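Local coordinates for protein acyl-coenzyme A oxidase 3 (Yarrowia lipolytica, PDB 5YS9) that oxidises acyl-CoA esters to 2-trans-enoyl-CoA with FAD as cofactor, passing the electrons to oxygen to give hydrogen peroxide in peroxisomal fatty acid beta-oxidation, at residues D75-A87 with D249-N261. Residues are numbered along the deposited sequence; the frame is centred on the assembly and turned at random.
With FAD (flavin-adenine dinucleotide), chain C.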
ATOM      1  N   ASP A  75      -9.242 -17.911   3.380  1.00 32.26           N
ATOM      2  CA  ASP A  75      -8.869 -19.044   2.585  1.00 32.72           C
ATOM      3  C   ASP A  75      -9.815 -19.257   1.416  1.00 34.05           C
ATOM      4  O   ASP A  75      -9.649 -20.228   0.656  1.00 35.46           O
ATOM      5  CB  ASP A  75      -8.893 -20.319   3.443  1.00 35.35           C
ATOM      6  CG  ASP A  75      -7.839 -20.322   4.560  1.00 39.28           C
ATOM      7  OD1 ASP A  75      -6.653 -20.409   4.203  1.00 40.16           O
ATOM      8  OD2 ASP A  75      -8.203 -20.272   5.780  1.00 40.31           O
ATOM      9  N   MET A  76     -10.816 -18.396   1.275  1.00 33.48           N
ATOM     10  CA  MET A  76     -11.877 -18.603   0.287  1.00 36.68           C
ATOM     11  C   MET A  76     -11.426 -18.133  -1.069  1.00 34.45           C
ATOM     12  O   MET A  76     -11.061 -16.966  -1.187  1.00 37.31           O
ATOM     13  CB  MET A  76     -13.141 -17.793   0.624  1.00 39.43           C
ATOM     14  CG  MET A  76     -14.035 -18.406   1.659  1.00 40.19           C
ATOM     15  SD  MET A  76     -15.598 -17.531   1.699  1.00 44.83           S
ATOM     16  CE  MET A  76     -16.253 -18.186   3.222  1.00 38.63           C
ATOM     17  N   PRO A  77     -11.515 -19.001  -2.094  1.00 33.76           N
ATOM     18  CA  PRO A  77     -11.314 -18.546  -3.485  1.00 36.16           C
ATOM     19  C   PRO A  77     -12.502 -17.710  -3.986  1.00 35.30           C
ATOM     20  O   PRO A  77     -13.583 -17.778  -3.409  1.00 38.43           O
ATOM     21  CB  PRO A  77     -11.246 -19.851  -4.284  1.00 34.29           C
ATOM     22  CG  PRO A  77     -12.148 -20.774  -3.529  1.00 36.24           C
ATOM     23  CD  PRO A  77     -12.093 -20.360  -2.057  1.00 35.43           C
ATOM     24  N   LYS A  78     -12.304 -17.002  -5.085  1.00 35.65           N
ATOM     25  CA  LYS A  78     -13.293 -16.060  -5.574  1.00 39.28           C
ATOM     26  C   LYS A  78     -14.677 -16.650  -5.808  1.00 39.04           C
ATOM     27  O   LYS A  78     -15.611 -15.984  -5.522  1.00 41.25           O
ATOM     28  CB  LYS A  78     -12.782 -15.257  -6.781  1.00 41.10           C
ATOM     29  CG  LYS A  78     -13.491 -15.395  -8.121  1.00 50.22           C
ATOM     30  CD  LYS A  78     -13.527 -14.069  -8.908  1.00 51.80           C
ATOM     31  CE  LYS A  78     -13.459 -14.249 -10.436  1.00 60.86           C
ATOM     32  NZ  LYS A  78     -14.750 -14.624 -11.088  1.00 61.94           N
ATOM     33  N   GLU A  79     -14.809 -17.904  -6.224  1.00 37.64           N
ATOM     34  CA  GLU A  79     -16.125 -18.489  -6.549  1.00 39.15           C
ATOM     35  C   GLU A  79     -16.960 -18.645  -5.292  1.00 39.93           C
ATOM     36  O   GLU A  79     -18.183 -18.566  -5.350  1.00 43.32           O
ATOM     37  CB  GLU A  79     -16.026 -19.868  -7.231  1.00 43.87           C
ATOM     38  CG  GLU A  79     -15.309 -19.928  -8.585  1.00 51.25           C
ATOM     39  CD  GLU A  79     -13.779 -19.669  -8.546  1.00 63.55           C
ATOM     40  OE1 GLU A  79     -13.118 -19.889  -7.489  1.00 70.13           O
ATOM     41  OE2 GLU A  79     -13.219 -19.217  -9.586  1.00 67.52           O
ATOM     42  N   GLN A  80     -16.300 -18.831  -4.153  1.00 41.25           N
ATOM     43  CA  GLN A  80     -16.965 -19.051  -2.883  1.00 38.80           C
ATOM     44  C   GLN A  80     -17.344 -17.732  -2.253  1.00 36.37           C
ATOM     45  O   GLN A  80     -18.435 -17.583  -1.655  1.00 36.28           O
ATOM     46  CB  GLN A  80     -16.060 -19.879  -1.968  1.00 43.83           C
ATOM     47  CG  GLN A  80     -16.852 -20.676  -0.966  1.00 48.89           C
ATOM     48  CD  GLN A  80     -16.005 -21.380   0.104  1.00 54.24           C
ATOM     49  OE1 GLN A  80     -14.860 -21.808  -0.146  1.00 46.81           O
ATOM     50  NE2 GLN A  80     -16.602 -21.535   1.308  1.00 48.83           N
ATOM     51  N   LEU A  81     -16.467 -16.754  -2.397  1.00 34.28           N
ATOM     52  CA  LEU A  81     -16.808 -15.361  -2.057  1.00 34.12           C
ATOM     53  C   LEU A  81     -18.054 -14.856  -2.820  1.00 35.49           C
ATOM     54  O   LEU A  81     -18.966 -14.215  -2.235  1.00 44.54           O
ATOM     55  CB  LEU A  81     -15.632 -14.444  -2.342  1.00 34.01           C
ATOM     56  CG  LEU A  81     -14.629 -13.912  -1.284  1.00 35.66           C
ATOM     57  CD1 LEU A  81     -14.687 -14.495   0.109  1.00 34.42           C
ATOM     58  CD2 LEU A  81     -13.216 -13.951  -1.861  1.00 34.81           C
ATOM     59  N   ARG A  82     -18.082 -15.129  -4.118  1.00 30.73           N
ATOM     60  CA  ARG A  82     -19.238 -14.819  -4.948  1.00 33.11           C
ATOM     61  C   ARG A  82     -20.503 -15.533  -4.404  1.00 32.56           C
ATOM     62  O   ARG A  82     -21.549 -14.907  -4.251  1.00 31.43           O
ATOM     63  CB  ARG A  82     -18.995 -15.256  -6.401  1.00 32.14           C
ATOM     64  CG  ARG A  82     -17.966 -14.462  -7.164  1.00 30.43           C
ATOM     65  CD  ARG A  82     -18.527 -13.090  -7.474  1.00 34.11           C
ATOM     66  NE  ARG A  82     -17.601 -12.301  -8.263  1.00 33.47           N
ATOM     67  CZ  ARG A  82     -17.592 -12.211  -9.585  1.00 31.23           C
ATOM     68  NH1 ARG A  82     -16.683 -11.467 -10.165  1.00 29.07           N
ATOM     69  NH2 ARG A  82     -18.460 -12.862 -10.337  1.00 32.07           N
ATOM     70  N   GLU A  83     -20.413 -16.830  -4.094  1.00 32.27           N
ATOM     71  CA  GLU A  83     -21.611 -17.512  -3.645  1.00 34.76           C
ATOM     72  C   GLU A  83     -22.035 -17.067  -2.241  1.00 32.08           C
ATOM     73  O   GLU A  83     -23.215 -16.795  -2.035  1.00 29.65           O
ATOM     74  CB  GLU A  83     -21.502 -19.025  -3.779  1.00 39.61           C
ATOM     75  CG  GLU A  83     -22.697 -19.793  -3.191  1.00 46.57           C
ATOM     76  CD  GLU A  83     -22.569 -21.289  -3.372  1.00 57.73           C
ATOM     77  OE1 GLU A  83     -21.612 -21.759  -4.047  1.00 60.22           O
ATOM     78  OE2 GLU A  83     -23.426 -22.005  -2.814  1.00 71.66           O
ATOM     79  N   THR A  84     -21.092 -16.953  -1.298  1.00 31.52           N
ATOM     80  CA  THR A  84     -21.468 -16.736   0.105  1.00 30.80           C
ATOM     81  C   THR A  84     -21.955 -15.333   0.279  1.00 31.87           C
ATOM     82  O   THR A  84     -22.813 -15.064   1.136  1.00 38.55           O
ATOM     83  CB  THR A  84     -20.319 -17.029   1.104  1.00 30.68           C
ATOM     84  OG1 THR A  84     -19.122 -16.418   0.651  1.00 32.24           O
ATOM     85  CG2 THR A  84     -20.066 -18.546   1.256  1.00 27.28           C
ATOM     86  N   ALA A  85     -21.501 -14.405  -0.558  1.00 30.00           N
ATOM     87  CA  ALA A  85     -22.083 -13.050  -0.445  1.00 29.46           C
ATOM     88  C   ALA A  85     -23.584 -13.034  -0.674  1.00 31.02           C
ATOM     89  O   ALA A  85     -24.269 -12.207  -0.097  1.00 33.24           O
ATOM     90  CB  ALA A  85     -21.393 -12.061  -1.340  1.00 27.24           C
ATOM     91  N   VAL A  86     -24.102 -13.935  -1.503  1.00 31.50           N
ATOM     92  CA  VAL A  86     -25.548 -13.975  -1.724  1.00 35.15           C
ATOM     93  C   VAL A  86     -26.266 -14.519  -0.507  1.00 35.01           C
ATOM     94  O   VAL A  86     -27.236 -13.936  -0.066  1.00 35.19           O
ATOM     95  CB  VAL A  86     -25.939 -14.735  -3.004  1.00 36.71           C
ATOM     96  CG1 VAL A  86     -27.460 -14.790  -3.154  1.00 38.12           C
ATOM     97  CG2 VAL A  86     -25.333 -14.039  -4.217  1.00 35.20           C
ATOM     98  N   ALA A  87     -25.734 -15.572   0.081  1.00 35.05           N
ATOM     99  CA  ALA A  87     -26.305 -16.136   1.281  1.00 32.16           C
ATOM    100  C   ALA A  87     -26.260 -15.098   2.383  1.00 33.05           C
ATOM    101  O   ALA A  87     -27.161 -14.992   3.196  1.00 30.91           O
ATOM    102  CB  ALA A  87     -25.553 -17.380   1.678  1.00 29.19           C
ATOM    103  N   ASP A 249     -18.837 -11.059 -16.773  1.00 26.20           N
ATOM    104  CA  ASP A 249     -18.046 -10.849 -15.587  1.00 27.15           C
ATOM    105  C   ASP A 249     -16.696 -10.256 -15.938  1.00 26.91           C
ATOM    106  O   ASP A 249     -15.992 -10.753 -16.787  1.00 26.84           O
ATOM    107  CB  ASP A 249     -17.867 -12.191 -14.891  1.00 30.21           C
ATOM    108  CG  ASP A 249     -17.241 -12.086 -13.533  1.00 30.76           C
ATOM    109  OD1 ASP A 249     -16.577 -11.103 -13.219  1.00 28.95           O
ATOM    110  OD2 ASP A 249     -17.416 -13.028 -12.769  1.00 35.90           O
ATOM    111  N   ILE A 250     -16.354  -9.176 -15.266  1.00 29.76           N
ATOM    112  CA  ILE A 250     -15.072  -8.530 -15.428  1.00 32.24           C
ATOM    113  C   ILE A 250     -13.930  -9.345 -14.856  1.00 32.40           C
ATOM    114  O   ILE A 250     -12.804  -9.203 -15.272  1.00 39.32           O
ATOM    115  CB  ILE A 250     -15.095  -7.078 -14.952  1.00 31.98           C
ATOM    116  CG1 ILE A 250     -16.006  -6.290 -15.881  1.00 33.11           C
ATOM    117  CG2 ILE A 250     -13.700  -6.498 -14.953  1.00 32.90           C
ATOM    118  CD1 ILE A 250     -16.087  -4.827 -15.596  1.00 32.76           C
ATOM    119  N   GLY A 251     -14.233 -10.218 -13.914  1.00 30.14           N
ATOM    120  CA  GLY A 251     -13.222 -11.109 -13.401  1.00 32.55           C
ATOM    121  C   GLY A 251     -12.460 -10.646 -12.194  1.00 28.84           C
ATOM    122  O   GLY A 251     -12.950  -9.881 -11.401  1.00 27.01           O
ATOM    123  N   LYS A 252     -11.260 -11.169 -12.042  1.00 34.09           N
ATOM    124  CA  LYS A 252     -10.481 -10.963 -10.841  1.00 33.99           C
ATOM    125  C   LYS A 252     -10.159  -9.508 -10.600  1.00 32.50           C
ATOM    126  O   LYS A 252      -9.684  -8.818 -11.475  1.00 37.74           O
ATOM    127  CB  LYS A 252      -9.183 -11.775 -10.932  1.00 32.87           C
ATOM    128  CG  LYS A 252      -8.301 -11.732  -9.707  1.00 30.32           C
ATOM    129  CD  LYS A 252      -8.807 -12.673  -8.647  1.00 31.24           C
ATOM    130  CE  LYS A 252      -7.889 -12.703  -7.455  1.00 30.44           C
ATOM    131  NZ  LYS A 252      -8.003 -11.485  -6.629  1.00 28.88           N
ATOM    132  N   LYS A 253     -10.397  -9.075  -9.374  1.00 32.28           N
ATOM    133  CA  LYS A 253      -9.987  -7.752  -8.894  1.00 30.40           C
ATOM    134  C   LYS A 253      -8.892  -7.832  -7.826  1.00 29.29           C
ATOM    135  O   LYS A 253      -8.654  -8.882  -7.225  1.00 30.32           O
ATOM    136  CB  LYS A 253     -11.182  -7.008  -8.341  1.00 30.46           C
ATOM    137  CG  LYS A 253     -12.306  -6.906  -9.340  1.00 30.75           C
ATOM    138  CD  LYS A 253     -13.388  -5.972  -8.873  1.00 30.82           C
ATOM    139  CE  LYS A 253     -14.124  -6.467  -7.656  1.00 31.41           C
ATOM    140  NZ  LYS A 253     -14.982  -7.663  -7.848  1.00 31.59           N
ATOM    141  N   MET A 254      -8.195  -6.727  -7.611  1.00 28.87           N
ATOM    142  CA  MET A 254      -7.261  -6.665  -6.508  1.00 31.37           C
ATOM    143  C   MET A 254      -7.908  -7.158  -5.173  1.00 31.00           C
ATOM    144  O   MET A 254      -7.239  -7.854  -4.367  1.00 30.60           O
ATOM    145  CB  MET A 254      -6.769  -5.251  -6.341  1.00 32.10           C
ATOM    146  CG  MET A 254      -5.968  -5.010  -5.074  1.00 30.37           C
ATOM    147  SD  MET A 254      -5.047  -3.506  -5.386  1.00 29.91           S
ATOM    148  CE  MET A 254      -4.069  -3.322  -3.869  1.00 30.62           C
ATOM    149  N   GLY A 255      -9.167  -6.805  -4.982  1.00 26.32           N
ATOM    150  CA  GLY A 255      -9.894  -7.042  -3.766  1.00 24.49           C
ATOM    151  C   GLY A 255     -11.373  -7.128  -4.037  1.00 26.58           C
ATOM    152  O   GLY A 255     -11.799  -7.025  -5.166  1.00 32.35           O
ATOM    153  N   ARG A 256     -12.149  -7.361  -2.992  1.00 27.96           N
ATOM    154  CA  ARG A 256     -13.599  -7.298  -3.068  1.00 30.49           C
ATOM    155  C   ARG A 256     -14.163  -8.216  -4.125  1.00 31.60           C
ATOM    156  O   ARG A 256     -15.018  -7.847  -4.895  1.00 30.28           O
ATOM    157  CB  ARG A 256     -14.075  -5.864  -3.267  1.00 35.63           C
ATOM    158  CG  ARG A 256     -14.011  -5.033  -2.002  1.00 37.36           C
ATOM    159  CD  ARG A 256     -14.718  -3.706  -2.141  1.00 38.41           C
ATOM    160  NE  ARG A 256     -14.055  -2.655  -1.388  1.00 45.30           N
ATOM    161  CZ  ARG A 256     -14.616  -1.944  -0.423  1.00 47.40           C
ATOM    162  NH1 ARG A 256     -15.863  -2.155  -0.077  1.00 53.36           N
ATOM    163  NH2 ARG A 256     -13.926  -1.009   0.192  1.00 47.30           N
ATOM    164  N   ASP A 257     -13.646  -9.426  -4.149  1.00 30.66           N
ATOM    165  CA  ASP A 257     -14.031 -10.402  -5.132  1.00 31.23           C
ATOM    166  C   ASP A 257     -15.462 -10.899  -4.985  1.00 33.13           C
ATOM    167  O   ASP A 257     -15.984 -11.484  -5.899  1.00 34.73           O
ATOM    168  CB  ASP A 257     -13.031 -11.546  -5.192  1.00 30.79           C
ATOM    169  CG  ASP A 257     -11.951 -11.322  -6.229  1.00 30.12           C
ATOM    170  OD1 ASP A 257     -12.226 -10.776  -7.298  1.00 35.42           O
ATOM    171  OD2 ASP A 257     -10.813 -11.698  -5.977  1.00 32.71           O
ATOM    172  N   ALA A 258     -16.078 -10.696  -3.830  1.00 35.03           N
ATOM    173  CA  ALA A 258     -17.464 -11.121  -3.651  1.00 33.61           C
ATOM    174  C   ALA A 258     -18.403 -10.371  -4.578  1.00 35.97           C
ATOM    175  O   ALA A 258     -19.521 -10.847  -4.824  1.00 35.02           O
ATOM    176  CB  ALA A 258     -17.915 -10.891  -2.228  1.00 32.18           C
ATOM    177  N   ILE A 259     -18.013  -9.179  -5.019  1.00 38.57           N
ATOM    178  CA  ILE A 259     -18.834  -8.354  -5.902  1.00 39.60           C
ATOM    179  C   ILE A 259     -18.660  -8.742  -7.355  1.00 41.39           C
ATOM    180  O   ILE A 259     -17.557  -8.853  -7.839  1.00 34.91           O
ATOM    181  CB  ILE A 259     -18.471  -6.866  -5.810  1.00 44.96           C
ATOM    182  CG1 ILE A 259     -18.500  -6.379  -4.379  1.00 48.28           C
ATOM    183  CG2 ILE A 259     -19.399  -6.024  -6.667  1.00 44.65           C
ATOM    184  CD1 ILE A 259     -17.629  -5.169  -4.170  1.00 52.25           C
ATOM    185  N   ASP A 260     -19.772  -8.908  -8.047  1.00 36.61           N
ATOM    186  CA  ASP A 260     -19.783  -9.367  -9.447  1.00 36.93           C
ATOM    187  C   ASP A 260     -19.821  -8.221 -10.468  1.00 33.85           C
ATOM    188  O   ASP A 260     -20.805  -8.015 -11.168  1.00 33.58           O
ATOM    189  CB  ASP A 260     -20.948 -10.363  -9.690  1.00 38.99           C
ATOM    190  CG  ASP A 260     -22.324  -9.753  -9.439  1.00 37.80           C
ATOM    191  OD1 ASP A 260     -22.473  -9.021  -8.445  1.00 38.85           O
ATOM    192  OD2 ASP A 260     -23.266 -10.049 -10.190  1.00 38.00           O
ATOM    193  N   ASN A 261     -18.716  -7.500 -10.559  1.00 33.23           N
ATOM    194  CA  ASN A 261     -18.629  -6.345 -11.404  1.00 31.84           C
ATOM    195  C   ASN A 261     -18.631  -6.847 -12.832  1.00 33.07           C
ATOM    196  O   ASN A 261     -17.854  -7.731 -13.205  1.00 30.42           O
ATOM    197  CB  ASN A 261     -17.360  -5.554 -11.161  1.00 31.64           C
ATOM    198  CG  ASN A 261     -17.318  -4.942  -9.804  1.00 32.83           C
ATOM    199  OD1 ASN A 261     -17.809  -3.816  -9.592  1.00 34.01           O
ATOM    200  ND2 ASN A 261     -16.686  -5.652  -8.855  1.00 32.33           N
TER
HETATM  201  PA  FAD C 801     -10.335   8.328 -14.657  1.00 47.83           P
HETATM  202  O1A FAD C 801     -10.098   8.186 -16.112  1.00 54.85           O
HETATM  203  O2A FAD C 801     -11.323   9.305 -14.149  1.00 49.21           O
HETATM  204  O5B FAD C 801      -8.941   8.738 -14.036  1.00 48.59           O
HETATM  205  C5B FAD C 801      -7.813   7.895 -14.202  1.00 45.50           C
HETATM  206  C4B FAD C 801      -6.570   8.530 -13.611  1.00 48.94           C
HETATM  207  O4B FAD C 801      -6.317   9.771 -14.258  1.00 51.57           O
HETATM  208  C3B FAD C 801      -6.769   8.832 -12.150  1.00 47.94           C
HETATM  209  O3B FAD C 801      -5.572   8.567 -11.447  1.00 48.72           O
HETATM  210  C2B FAD C 801      -6.994  10.311 -12.093  1.00 46.44           C
HETATM  211  O2B FAD C 801      -6.370  10.831 -10.935  1.00 39.34           O
HETATM  212  C1B FAD C 801      -6.331  10.844 -13.337  1.00 48.47           C
HETATM  213  N9A FAD C 801      -7.131  11.994 -13.800  1.00 54.28           N
HETATM  214  C8A FAD C 801      -8.361  11.966 -14.328  1.00 52.87           C
HETATM  215  N7A FAD C 801      -8.787  13.209 -14.604  1.00 54.20           N
HETATM  216  C5A FAD C 801      -7.823  14.054 -14.248  1.00 56.33           C
HETATM  217  C6A FAD C 801      -7.624  15.510 -14.268  1.00 56.53           C
HETATM  218  N6A FAD C 801      -8.570  16.337 -14.743  1.00 57.43           N
HETATM  219  N1A FAD C 801      -6.463  15.985 -13.793  1.00 58.98           N
HETATM  220  C2A FAD C 801      -5.512  15.176 -13.316  1.00 51.87           C
HETATM  221  N3A FAD C 801      -5.626  13.853 -13.267  1.00 49.14           N
HETATM  222  C4A FAD C 801      -6.734  13.250 -13.712  1.00 54.24           C
HETATM  223  N1  FAD C 801     -18.970   2.696 -11.320  1.00 37.54           N
HETATM  224  C2  FAD C 801     -20.306   2.606 -11.376  1.00 41.65           C
HETATM  225  O2  FAD C 801     -20.937   3.445 -12.012  1.00 46.95           O
HETATM  226  N3  FAD C 801     -20.997   1.654 -10.768  1.00 40.92           N
HETATM  227  C4  FAD C 801     -20.409   0.716 -10.060  1.00 35.56           C
HETATM  228  O4  FAD C 801     -21.076  -0.154  -9.519  1.00 35.04           O
HETATM  229  C4X FAD C 801     -18.951   0.733  -9.948  1.00 36.09           C
HETATM  230  N5  FAD C 801     -18.305  -0.193  -9.251  1.00 37.22           N
HETATM  231  C5X FAD C 801     -16.973  -0.159  -9.176  1.00 39.43           C
HETATM  232  C6  FAD C 801     -16.348  -1.143  -8.452  1.00 38.52           C
HETATM  233  C7  FAD C 801     -14.985  -1.155  -8.347  1.00 36.92           C
HETATM  234  C7M FAD C 801     -14.340  -2.240  -7.537  1.00 40.20           C
HETATM  235  C8  FAD C 801     -14.191  -0.103  -9.015  1.00 36.53           C
HETATM  236  C8M FAD C 801     -12.698  -0.090  -8.907  1.00 39.54           C
HETATM  237  C9  FAD C 801     -14.816   0.894  -9.736  1.00 40.45           C
HETATM  238  C9A FAD C 801     -16.185   0.903  -9.845  1.00 38.63           C
HETATM  239  N10 FAD C 801     -16.847   1.900 -10.570  1.00 36.97           N
HETATM  240  C10 FAD C 801     -18.240   1.812 -10.642  1.00 36.23           C
HETATM  241  C1' FAD C 801     -16.122   2.954 -11.278  1.00 41.05           C
HETATM  242  C2' FAD C 801     -15.532   4.062 -10.425  1.00 44.83           C
HETATM  243  O2' FAD C 801     -16.598   4.875  -9.966  1.00 44.32           O
HETATM  244  C3' FAD C 801     -14.567   4.871 -11.290  1.00 45.26           C
HETATM  245  O3' FAD C 801     -13.484   4.010 -11.590  1.00 45.31           O
HETATM  246  C4' FAD C 801     -13.973   6.156 -10.712  1.00 44.77           C
HETATM  247  O4' FAD C 801     -14.962   7.036 -10.196  1.00 50.84           O
HETATM  248  C5' FAD C 801     -13.268   6.945 -11.789  1.00 42.79           C
HETATM  249  O5' FAD C 801     -12.154   6.222 -12.260  1.00 50.92           O
HETATM  250  P   FAD C 801     -11.844   6.067 -13.803  1.00 46.99           P
HETATM  251  O1P FAD C 801     -11.545   4.638 -14.034  1.00 51.38           O
HETATM  252  O2P FAD C 801     -12.914   6.749 -14.571  1.00 47.91           O
HETATM  253  O3P FAD C 801     -10.500   6.889 -13.972  1.00 50.53           O
HETATM  254  O   HOH W   1     -13.970 -10.042  -8.918  1.00 23.79           O
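Arg82 reaches from helix 78-92 toward segment 249-261, where Asp249 ends strand 245-249 and the rest is loop, and meets Asp249 end-on. Its NH1 gives a nearly straight bond to Asp249 OD1 (3.1 Å, 176°), on the syn side of that oxygen. Arg82 NH2 lies 2.7 Å from Asp249 OD2 and comes from above the carboxylate plane; the two flat groups are turned 29° apart. A third bond runs from Arg82 NE to Asp257 O (3.0 Å), nearly along the C=O axis. Three bonds at the edge thus fix the rotation of the guanidinium. The bend at chi2 (-72°) turns the arginine chain toward the loop. Asp260 CA lies over one face of the group, and Lys78 NZ stands off the other near its rim. Asp249 OD1 also accepts from Gly251 N, an Asx turn that sets the carboxylate. With an alanine in place of Arg82, the buried Asp249 carboxylate and the Asp257 carbonyl would probably lose these donors. The tight apolar part is small: Ala258 CB sits 3.8 Å from Ala85 CB and 4.2 Å from Leu81 CB. The same methyl rests against the Leu81 carbonyl. Ala258 lies in the type I turn 256-259. Toward the start of the helix the fit is looser. There Lys78 and Lys252 are partly exposed, though Asp249 and Asp257 remain buried. Lys78 makes a long salt bridge, its NZ 3.5 Å from Asp249 OD2, while its CD passes Asp257 OD1 at 3.9 Å. Lys252 closes the loop on itself by a salt bridge to Asp257, and its backbone N bonds to Tyr438 of the second subunit. The contact joins the N-terminal helical domain to the middle beta domain of the acyl-CoA oxidase fold, in the loop that leads to Asn261 beside the flavin.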